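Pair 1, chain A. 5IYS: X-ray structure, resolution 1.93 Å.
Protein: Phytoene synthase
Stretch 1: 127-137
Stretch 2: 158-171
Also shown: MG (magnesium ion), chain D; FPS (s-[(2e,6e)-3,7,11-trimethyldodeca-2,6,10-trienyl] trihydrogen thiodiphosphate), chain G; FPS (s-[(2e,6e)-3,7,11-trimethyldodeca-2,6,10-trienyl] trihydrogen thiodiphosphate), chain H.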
# COMPACT_ATOMS: atom_id res chain seq x y z
N ASP A 127 12.50 -5.17 12.58
CA ASP A 127 11.57 -6.24 12.22
C ASP A 127 10.36 -5.63 11.50
O ASP A 127 9.86 -6.18 10.51
CB ASP A 127 11.07 -7.00 13.45
CG ASP A 127 12.14 -7.86 14.10
OD1 ASP A 127 12.81 -8.62 13.39
OD2 ASP A 127 12.35 -7.71 15.33
N LEU A 128 9.86 -4.54 12.06
CA LEU A 128 8.65 -3.94 11.50
C LEU A 128 8.97 -3.38 10.11
O LEU A 128 8.15 -3.48 9.20
CB LEU A 128 8.12 -2.81 12.39
CG LEU A 128 6.82 -2.11 11.94
CD1 LEU A 128 5.68 -3.10 11.63
CD2 LEU A 128 6.34 -1.09 12.97
N GLU A 129 10.17 -2.84 9.94
CA GLU A 129 10.58 -2.32 8.63
C GLU A 129 10.71 -3.41 7.55
O GLU A 129 10.35 -3.22 6.39
CB GLU A 129 11.86 -1.50 8.80
CG GLU A 129 12.66 -1.36 7.52
CD GLU A 129 14.01 -0.71 7.77
OE1 GLU A 129 14.65 -1.01 8.80
OE2 GLU A 129 14.41 0.14 6.94
N GLU A 130 11.24 -4.58 7.91
CA GLU A 130 11.33 -5.68 6.94
C GLU A 130 9.92 -6.11 6.53
O GLU A 130 9.64 -6.36 5.35
CB GLU A 130 12.08 -6.88 7.56
CG GLU A 130 13.59 -6.72 7.49
CD GLU A 130 14.14 -7.23 6.17
OE1 GLU A 130 13.93 -8.42 5.84
OE2 GLU A 130 14.75 -6.43 5.44
N TYR A 131 9.03 -6.18 7.50
CA TYR A 131 7.68 -6.63 7.21
C TYR A 131 6.98 -5.63 6.27
O TYR A 131 6.31 -6.04 5.31
CB TYR A 131 6.89 -6.81 8.50
CG TYR A 131 5.41 -6.94 8.28
CD1 TYR A 131 4.87 -8.14 7.84
CD2 TYR A 131 4.55 -5.86 8.51
CE1 TYR A 131 3.49 -8.25 7.60
CE2 TYR A 131 3.20 -5.96 8.24
CZ TYR A 131 2.66 -7.17 7.86
OH TYR A 131 1.30 -7.27 7.62
N CYS A 132 7.18 -4.34 6.52
CA CYS A 132 6.55 -3.30 5.69
C CYS A 132 7.07 -3.41 4.27
O CYS A 132 6.32 -3.13 3.35
CB CYS A 132 6.81 -1.89 6.19
SG CYS A 132 6.00 -1.48 7.76
N TYR A 133 8.30 -3.88 4.08
CA TYR A 133 8.78 -4.09 2.70
C TYR A 133 7.91 -5.17 2.06
O TYR A 133 7.42 -5.04 0.93
CB TYR A 133 10.27 -4.49 2.60
CG TYR A 133 10.55 -5.04 1.21
CD1 TYR A 133 10.38 -4.21 0.10
CD2 TYR A 133 10.61 -6.41 0.98
CE1 TYR A 133 10.39 -4.73 -1.21
CE2 TYR A 133 10.68 -6.93 -0.32
CZ TYR A 133 10.54 -6.07 -1.40
OH TYR A 133 10.50 -6.53 -2.71
N TYR A 134 7.84 -6.32 2.72
CA TYR A 134 7.20 -7.46 2.07
C TYR A 134 5.76 -7.17 1.67
O TYR A 134 5.32 -7.60 0.59
CB TYR A 134 7.29 -8.72 2.92
CG TYR A 134 8.65 -9.36 2.77
CD1 TYR A 134 8.94 -10.21 1.70
CD2 TYR A 134 9.69 -9.01 3.62
CE1 TYR A 134 10.22 -10.75 1.52
CE2 TYR A 134 10.97 -9.55 3.46
CZ TYR A 134 11.22 -10.43 2.42
OH TYR A 134 12.49 -10.96 2.26
N VAL A 135 5.02 -6.45 2.50
CA VAL A 135 3.61 -6.24 2.15
C VAL A 135 3.31 -4.88 1.54
O VAL A 135 2.16 -4.59 1.22
CB VAL A 135 2.67 -6.44 3.34
CG1 VAL A 135 2.79 -7.85 3.90
CG2 VAL A 135 2.88 -5.35 4.40
N ALA A 136 4.28 -3.97 1.49
CA ALA A 136 3.92 -2.63 1.05
C ALA A 136 4.99 -2.02 0.17
O ALA A 136 4.70 -1.53 -0.93
CB ALA A 136 3.55 -1.72 2.26
N GLY A 137 6.24 -2.11 0.60
CA GLY A 137 7.35 -1.69 -0.26
C GLY A 137 7.41 -2.51 -1.55
O GLY A 137 7.71 -1.97 -2.63
N ALA A 158 11.18 4.33 -3.66
CA ALA A 158 9.92 3.66 -3.89
C ALA A 158 9.58 2.81 -2.69
O ALA A 158 8.45 2.81 -2.20
CB ALA A 158 10.00 2.82 -5.13
N LYS A 159 10.56 2.05 -2.21
CA LYS A 159 10.34 1.21 -1.04
C LYS A 159 10.00 2.06 0.16
O LYS A 159 9.22 1.64 1.00
CB LYS A 159 11.58 0.37 -0.73
CG LYS A 159 11.78 -0.81 -1.67
CD LYS A 159 12.70 -1.85 -1.02
CE LYS A 159 14.17 -1.59 -1.31
NZ LYS A 159 15.03 -2.61 -0.62
N LYS A 160 10.61 3.23 0.28
CA LYS A 160 10.26 4.13 1.38
C LYS A 160 8.79 4.59 1.34
O LYS A 160 8.18 4.81 2.40
CB LYS A 160 11.20 5.34 1.40
CG LYS A 160 12.62 4.95 1.91
CD LYS A 160 13.59 6.14 1.83
CE LYS A 160 14.91 5.83 2.50
NZ LYS A 160 15.77 7.00 2.22
N LEU A 161 8.24 4.86 0.15
CA LEU A 161 6.86 5.36 0.09
C LEU A 161 5.90 4.23 0.53
O LEU A 161 4.89 4.45 1.21
CB LEU A 161 6.48 5.78 -1.34
CG LEU A 161 5.03 6.28 -1.53
CD1 LEU A 161 4.58 7.29 -0.48
CD2 LEU A 161 4.84 6.85 -2.94
N GLY A 162 6.20 3.02 0.10
CA GLY A 162 5.39 1.85 0.52
C GLY A 162 5.46 1.64 2.02
O GLY A 162 4.46 1.40 2.70
N GLU A 163 6.66 1.76 2.58
CA GLU A 163 6.81 1.76 4.02
C GLU A 163 6.05 2.88 4.74
O GLU A 163 5.43 2.64 5.78
CB GLU A 163 8.30 1.76 4.43
CG GLU A 163 8.50 1.40 5.90
CD GLU A 163 9.96 1.61 6.35
OE1 GLU A 163 10.86 1.69 5.49
OE2 GLU A 163 10.21 1.76 7.56
N ALA A 164 6.15 4.11 4.25
CA ALA A 164 5.43 5.22 4.88
C ALA A 164 3.92 4.89 4.91
O ALA A 164 3.21 5.24 5.86
CB ALA A 164 5.68 6.54 4.09
N MET A 165 3.41 4.42 3.78
CA MET A 165 1.98 4.10 3.72
C MET A 165 1.57 2.97 4.67
O MET A 165 0.48 3.01 5.28
CB MET A 165 1.61 3.76 2.27
CG MET A 165 1.46 5.00 1.39
SD MET A 165 1.14 4.50 -0.35
CE MET A 165 0.95 6.13 -1.06
N GLN A 166 2.39 1.93 4.75
CA GLN A 166 2.06 0.80 5.61
C GLN A 166 2.08 1.28 7.08
O GLN A 166 1.23 0.86 7.85
CB GLN A 166 3.07 -0.35 5.41
CG GLN A 166 2.83 -1.57 6.28
CD GLN A 166 1.42 -2.11 6.14
OE1 GLN A 166 0.69 -2.22 7.12
NE2 GLN A 166 0.99 -2.31 4.90
N LEU A 167 3.08 2.08 7.46
CA LEU A 167 3.11 2.67 8.82
C LEU A 167 1.86 3.50 9.10
O LEU A 167 1.33 3.50 10.21
CB LEU A 167 4.33 3.58 8.98
CG LEU A 167 5.68 2.89 9.14
CD1 LEU A 167 6.78 3.91 9.40
CD2 LEU A 167 5.61 1.85 10.26
N THR A 168 1.44 4.28 8.12
CA THR A 168 0.20 5.06 8.24
C THR A 168 -1.00 4.13 8.46
O THR A 168 -1.85 4.38 9.32
CB THR A 168 -0.02 5.88 6.94
OG1 THR A 168 1.12 6.74 6.72
CG2 THR A 168 -1.30 6.72 7.04
N ASN A 169 -1.07 3.05 7.69
CA ASN A 169 -2.15 2.07 7.86
C ASN A 169 -2.18 1.46 9.27
O ASN A 169 -3.25 1.33 9.91
CB ASN A 169 -2.03 1.00 6.77
CG ASN A 169 -3.18 -0.00 6.81
OD1 ASN A 169 -3.21 -0.86 7.67
ND2 ASN A 169 -4.12 0.10 5.86
N ILE A 170 -0.98 1.18 9.78
CA ILE A 170 -0.80 0.64 11.12
C ILE A 170 -1.33 1.63 12.19
O ILE A 170 -2.10 1.27 13.10
CB ILE A 170 0.70 0.32 11.36
CG1 ILE A 170 1.10 -0.98 10.65
CG2 ILE A 170 0.99 0.17 12.83
CD1 ILE A 170 2.63 -1.23 10.55
N LEU A 171 -0.94 2.89 12.03
CA LEU A 171 -1.26 3.95 12.98
C LEU A 171 -2.73 4.30 12.92
O LEU A 171 -3.34 4.71 13.91
CB LEU A 171 -0.40 5.18 12.67
CG LEU A 171 1.07 5.04 13.09
CD1 LEU A 171 1.90 6.10 12.44
CD2 LEU A 171 1.21 5.14 14.65
MG MG D . -3.66 -2.74 8.59
C1 FPS G . -3.49 0.33 1.44
S1 FPS G . -4.42 -0.68 0.34
C2 FPS G . -2.11 0.31 0.81
C3 FPS G . -0.96 0.32 1.50
C4 FPS G . -0.97 0.39 3.00
C5 FPS G . 0.38 0.30 0.79
C6 FPS G . 0.31 0.24 -0.73
C7 FPS G . 1.67 0.62 -1.29
C8 FPS G . 1.80 1.33 -2.42
C10 FPS G . 3.21 1.54 -2.95
C9 FPS G . 0.63 1.86 -3.21
C11 FPS G . 3.46 3.04 -3.12
C12 FPS G . 4.79 3.28 -3.81
C13 FPS G . 4.95 3.46 -5.15
C14 FPS G . 6.31 3.73 -5.72
C15 FPS G . 3.78 3.43 -6.10
PA FPS G . -6.45 -0.35 0.53
O1A FPS G . -7.16 -0.66 -0.72
O2A FPS G . -6.86 -1.50 1.58
O3A FPS G . -6.86 1.04 1.21
PB FPS G . -6.94 1.03 2.83
O1B FPS G . -8.35 0.78 3.29
O2B FPS G . -6.36 2.37 3.21
O3B FPS G . -6.10 -0.04 3.48
C1 FPS H . -3.56 -3.06 3.06
S1 FPS H . -2.79 -3.00 4.65
C2 FPS H . -3.06 -4.26 2.30
C3 FPS H . -1.81 -4.39 1.81
C4 FPS H . -0.72 -3.38 2.03
C5 FPS H . -1.50 -5.65 1.03
C6 FPS H . -2.13 -5.62 -0.36
C7 FPS H . -1.87 -4.29 -1.05
C8 FPS H . -2.86 -3.62 -1.67
C10 FPS H . -2.50 -2.28 -2.27
C9 FPS H . -4.27 -4.14 -1.67
C11 FPS H . -2.09 -2.37 -3.72
C12 FPS H . -2.21 -0.93 -4.20
C13 FPS H . -1.89 -0.52 -5.44
C14 FPS H . -1.39 -1.43 -6.51
C15 FPS H . -2.04 0.94 -5.76
PA FPS H . -4.19 -4.00 5.74
O1A FPS H . -4.34 -5.38 5.20
O2A FPS H . -3.70 -4.07 7.26
O3A FPS H . -5.51 -3.06 5.81
PB FPS H . -6.93 -3.28 5.12
O1B FPS H . -7.90 -3.44 6.26
O2B FPS H . -6.99 -4.51 4.23
O3B FPS H . -7.20 -2.05 4.28
O HOH W 1 10.57 -1.16 4.44
O HOH W 2 -1.90 -3.59 8.93
O HOH W 3 -3.27 -1.91 10.14
O HOH W 4 -5.13 -2.01 8.33

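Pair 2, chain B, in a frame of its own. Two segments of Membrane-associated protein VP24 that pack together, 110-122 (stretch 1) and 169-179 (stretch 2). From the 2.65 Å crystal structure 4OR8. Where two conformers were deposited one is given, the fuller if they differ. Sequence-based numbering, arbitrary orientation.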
# COMPACT_ATOMS: atom_id res chain seq x y z
N ILE B 110 -5.48 0.76 -17.19
CA ILE B 110 -5.26 -0.58 -17.70
C ILE B 110 -5.91 -1.62 -16.80
O ILE B 110 -6.55 -2.56 -17.27
CB ILE B 110 -3.75 -0.88 -17.83
CG1 ILE B 110 -3.14 -0.04 -18.95
CG2 ILE B 110 -3.51 -2.36 -18.09
CD1 ILE B 110 -1.66 -0.25 -19.14
N LEU B 111 -5.75 -1.44 -15.50
CA LEU B 111 -6.29 -2.36 -14.51
C LEU B 111 -7.82 -2.38 -14.60
O LEU B 111 -8.44 -3.44 -14.52
CB LEU B 111 -5.82 -1.95 -13.11
CG LEU B 111 -5.88 -2.97 -11.98
CD1 LEU B 111 -4.89 -2.59 -10.89
CD2 LEU B 111 -7.28 -3.06 -11.40
N LEU B 112 -8.41 -1.21 -14.78
CA LEU B 112 -9.86 -1.11 -14.92
C LEU B 112 -10.35 -1.81 -16.17
O LEU B 112 -11.42 -2.43 -16.17
CB LEU B 112 -10.31 0.36 -14.91
CG LEU B 112 -10.51 0.96 -13.52
CD1 LEU B 112 -10.89 2.42 -13.62
CD2 LEU B 112 -11.58 0.19 -12.78
N GLY B 113 -9.58 -1.72 -17.25
CA GLY B 113 -9.92 -2.38 -18.49
C GLY B 113 -10.02 -3.88 -18.30
O GLY B 113 -10.91 -4.54 -18.84
N VAL B 114 -9.09 -4.42 -17.51
CA VAL B 114 -9.10 -5.84 -17.18
C VAL B 114 -10.32 -6.22 -16.35
O VAL B 114 -10.97 -7.24 -16.60
CB VAL B 114 -7.81 -6.23 -16.42
CG1 VAL B 114 -7.90 -7.65 -15.87
CG2 VAL B 114 -6.60 -6.08 -17.33
N ALA B 115 -10.65 -5.38 -15.36
CA ALA B 115 -11.76 -5.63 -14.45
C ALA B 115 -13.09 -5.72 -15.20
O ALA B 115 -13.94 -6.54 -14.87
CB ALA B 115 -11.83 -4.55 -13.40
N LEU B 116 -13.25 -4.87 -16.21
CA LEU B 116 -14.47 -4.89 -17.02
C LEU B 116 -14.66 -6.20 -17.78
O LEU B 116 -15.76 -6.49 -18.25
CB LEU B 116 -14.49 -3.72 -18.00
CG LEU B 116 -15.17 -2.41 -17.59
CD1 LEU B 116 -14.65 -1.90 -16.26
CD2 LEU B 116 -14.98 -1.37 -18.67
N LYS B 117 -13.59 -6.98 -17.92
CA LYS B 117 -13.69 -8.25 -18.63
C LYS B 117 -13.77 -9.43 -17.67
O LYS B 117 -13.71 -10.58 -18.10
CB LYS B 117 -12.55 -8.45 -19.63
CG LYS B 117 -12.47 -7.38 -20.72
CD LYS B 117 -13.76 -7.30 -21.54
CE LYS B 117 -13.98 -8.56 -22.35
NZ LYS B 117 -15.26 -8.52 -23.12
N ASP B 118 -13.92 -9.15 -16.37
CA ASP B 118 -14.04 -10.21 -15.36
C ASP B 118 -15.23 -11.12 -15.66
O ASP B 118 -16.33 -10.64 -15.93
CB ASP B 118 -14.15 -9.62 -13.95
CG ASP B 118 -13.88 -10.66 -12.86
OD1 ASP B 118 -12.79 -11.26 -12.87
OD2 ASP B 118 -14.76 -10.87 -11.99
N GLN B 119 -15.00 -12.43 -15.60
CA GLN B 119 -16.03 -13.42 -15.94
C GLN B 119 -17.23 -13.38 -15.00
O GLN B 119 -18.35 -13.73 -15.38
CB GLN B 119 -15.43 -14.83 -15.98
CG GLN B 119 -14.88 -15.33 -14.64
CD GLN B 119 -13.52 -14.73 -14.29
OE1 GLN B 119 -12.74 -14.36 -15.18
NE2 GLN B 119 -13.23 -14.62 -13.00
N GLU B 120 -16.99 -12.96 -13.76
CA GLU B 120 -18.04 -12.93 -12.76
C GLU B 120 -18.93 -11.71 -12.97
O GLU B 120 -20.08 -11.69 -12.53
CB GLU B 120 -17.42 -12.90 -11.36
CG GLU B 120 -18.38 -13.26 -10.24
CD GLU B 120 -17.66 -13.49 -8.93
OE1 GLU B 120 -16.43 -13.30 -8.88
OE2 GLU B 120 -18.33 -13.88 -7.94
N LEU B 121 -18.40 -10.70 -13.64
CA LEU B 121 -19.13 -9.47 -13.91
C LEU B 121 -20.01 -9.58 -15.16
O LEU B 121 -21.15 -9.11 -15.17
CB LEU B 121 -18.16 -8.30 -14.07
CG LEU B 121 -18.77 -6.99 -14.58
CD1 LEU B 121 -19.94 -6.55 -13.70
CD2 LEU B 121 -17.70 -5.91 -14.62
N GLN B 122 -19.48 -10.21 -16.20
CA GLN B 122 -20.14 -10.27 -17.49
C GLN B 122 -21.15 -11.41 -17.55
O GLN B 122 -21.68 -11.74 -18.61
CB GLN B 122 -19.08 -10.44 -18.58
CG GLN B 122 -18.14 -9.27 -18.65
CD GLN B 122 -17.06 -9.51 -19.65
OE1 GLN B 122 -16.49 -10.59 -19.71
NE2 GLN B 122 -16.78 -8.50 -20.47
N ALA B 169 -20.54 -2.76 -8.86
CA ALA B 169 -20.38 -3.86 -7.91
C ALA B 169 -19.35 -4.88 -8.39
O ALA B 169 -18.60 -5.45 -7.59
CB ALA B 169 -21.71 -4.53 -7.64
N GLY B 170 -19.34 -5.11 -9.70
CA GLY B 170 -18.39 -6.04 -10.30
C GLY B 170 -16.95 -5.58 -10.20
O GLY B 170 -16.06 -6.39 -9.93
N VAL B 171 -16.72 -4.29 -10.43
CA VAL B 171 -15.37 -3.73 -10.37
C VAL B 171 -14.83 -3.76 -8.95
O VAL B 171 -13.66 -4.08 -8.73
CB VAL B 171 -15.34 -2.28 -10.93
CG1 VAL B 171 -13.98 -1.65 -10.69
CG2 VAL B 171 -15.68 -2.28 -12.41
N LYS B 172 -15.68 -3.44 -7.98
CA LYS B 172 -15.31 -3.52 -6.57
C LYS B 172 -14.95 -4.96 -6.22
O LYS B 172 -14.01 -5.21 -5.46
CB LYS B 172 -16.44 -3.02 -5.67
CG LYS B 172 -16.68 -1.52 -5.74
CD LYS B 172 -17.90 -1.11 -4.93
CE LYS B 172 -17.67 -1.24 -3.43
NZ LYS B 172 -16.64 -0.28 -2.94
N ASN B 173 -15.72 -5.89 -6.77
CA ASN B 173 -15.48 -7.31 -6.55
C ASN B 173 -14.13 -7.75 -7.10
O ASN B 173 -13.42 -8.54 -6.48
CB ASN B 173 -16.61 -8.14 -7.15
CG ASN B 173 -16.37 -9.63 -7.04
OD1 ASN B 173 -16.03 -10.29 -8.03
ND2 ASN B 173 -16.53 -10.17 -5.84
N PHE B 174 -13.77 -7.23 -8.27
CA PHE B 174 -12.49 -7.56 -8.88
C PHE B 174 -11.34 -6.98 -8.07
O PHE B 174 -10.30 -7.63 -7.92
CB PHE B 174 -12.43 -7.04 -10.32
CG PHE B 174 -11.13 -7.35 -11.01
CD1 PHE B 174 -10.94 -8.58 -11.62
CD2 PHE B 174 -10.11 -6.41 -11.06
CE1 PHE B 174 -9.75 -8.87 -12.27
CE2 PHE B 174 -8.92 -6.70 -11.71
CZ PHE B 174 -8.74 -7.93 -12.31
N PHE B 175 -11.52 -5.77 -7.56
CA PHE B 175 -10.52 -5.15 -6.71
C PHE B 175 -10.31 -6.01 -5.48
O PHE B 175 -9.19 -6.23 -5.04
CB PHE B 175 -10.97 -3.75 -6.28
CG PHE B 175 -10.88 -2.73 -7.37
CD1 PHE B 175 -10.08 -2.95 -8.49
CD2 PHE B 175 -11.59 -1.55 -7.28
CE1 PHE B 175 -10.00 -2.00 -9.49
CE2 PHE B 175 -11.50 -0.60 -8.28
CZ PHE B 175 -10.71 -0.82 -9.39
N ASN B 176 -11.42 -6.50 -4.93
CA ASN B 176 -11.39 -7.32 -3.73
C ASN B 176 -10.66 -8.64 -3.93
O ASN B 176 -9.95 -9.11 -3.03
CB ASN B 176 -12.81 -7.57 -3.23
CG ASN B 176 -12.84 -8.48 -2.01
OD1 ASN B 176 -12.67 -8.02 -0.88
ND2 ASN B 176 -13.05 -9.77 -2.24
N LYS B 177 -10.84 -9.26 -5.09
CA LYS B 177 -10.18 -10.54 -5.34
C LYS B 177 -8.70 -10.34 -5.66
O LYS B 177 -7.90 -11.27 -5.52
CB LYS B 177 -10.90 -11.33 -6.44
CG LYS B 177 -10.85 -10.72 -7.82
CD LYS B 177 -12.05 -11.15 -8.66
CE LYS B 177 -12.24 -12.66 -8.64
NZ LYS B 177 -13.40 -13.08 -9.48
N MET B 178 -8.33 -9.13 -6.07
CA MET B 178 -6.93 -8.79 -6.27
C MET B 178 -6.17 -8.81 -4.94
O MET B 178 -4.97 -9.08 -4.90
CB MET B 178 -6.80 -7.41 -6.90
CG MET B 178 -7.17 -7.35 -8.36
SD MET B 178 -6.85 -5.69 -9.01
CE MET B 178 -5.12 -5.51 -8.57
N PHE B 179 -6.88 -8.52 -3.86
CA PHE B 179 -6.28 -8.55 -2.53
C PHE B 179 -6.19 -9.96 -1.97
O PHE B 179 -5.67 -10.17 -0.87
CB PHE B 179 -7.04 -7.63 -1.58
CG PHE B 179 -6.73 -6.18 -1.77
CD1 PHE B 179 -5.60 -5.63 -1.20
CD2 PHE B 179 -7.55 -5.37 -2.53
CE1 PHE B 179 -5.30 -4.29 -1.38
CE2 PHE B 179 -7.26 -4.04 -2.71
CZ PHE B 179 -6.12 -3.50 -2.14

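In both pairs two helices cross nearly at right angles. The N-to-C directions make an angle of 100° in pair 1 and 109° in pair 2. The backbones superpose with an RMSD of 0.4 Å over 14 central residues. The matched backbone is about equally close in both pairs: CA of A:Cys132 is 5.3 Å from CA of A:Glu163, and CA of B:Ala115 is 5.8 Å from CA of B:Val171. In pair 1 both helices run through their stretches. In pair 2 the first helix gives way to a type I turn from B:Ala115 to B:Asp118, and the chain runs on past the second helix toward B:Gly170.

A:Cys132 and B:Ala115 share the central position, and both point toward the partner helix. A:Cys132 is a knob, set among A:Glu163, A:Gln166, A:Leu167 and A:Ile170. Its SG lies 3.5 Å from CG of A:Gln166. B:Ala115 is smaller, and it meets a larger partner. B:Phe174, matched to A:Gln166, lays one ring face under the alanine, with CA of B:Ala115 3.9 Å from the ring centroid. CB of B:Ala115 is 3.4 Å from CD2 of B:Phe174. At this position the bulk sits on the second helix in pair 2.

A:Leu128 and B:Leu111 match in identity and role. Both start sideways, and their ends come nearer the partner. CD1 of A:Leu128 touches CD1 of A:Ile170 at 3.7 Å. CD2 of B:Leu111 reaches SD of B:Met178, the residue matched to A:Ile170, at 3.6 Å. It also lies 3.5 Å from CE1 of B:Phe175, at the edge of that ring. B:Phe175 matches A:Leu167, whose CD2 is 4.1 Å from CD2 of A:Leu128.

The next matched contact changes character. A:Glu129 faces A:Glu163, and the like charges come within 4.1 Å, OE2 of A:Glu129 to OE1 of A:Glu163. A water donates to O of A:Glu129 at 2.8 Å and, weakly, to OE1 of A:Glu163 at 3.1 Å, so it bridges the helices. In pair 2 the same positions are apolar: CD2 of B:Leu112 packs on CG1 of B:Val171 at 3.7 Å.

A:Gly162 and B:Gly170 coincide, and each leaves room for the other stretch. An ideal CB on A:Gly162 would stand 2.5 Å from O of A:Ala136 and 2.7 Å from CA of A:Gly137, both clashes. On B:Gly170 it would stand 2.3 Å from CD1 of B:Leu121. The first space admits backbone, the second a side chain.

A:Asn169 and B:Lys177 also match, but serve different partners. In this phytoene synthase, OD1 of A:Asn169 binds the magnesium ion at 2.1 Å, and O2A of FPS (chain H) binds the same ion at 1.9 Å. B:Lys177 instead ties the two stretches together. Its NZ forms a hydrogen-bonded salt bridge to OE1 of B:Glu120 at 3.1 Å, and a long salt bridge to OD2 of B:Asp118 at 3.6 Å. Pair 1 has no direct hydrogen bond between its stretches.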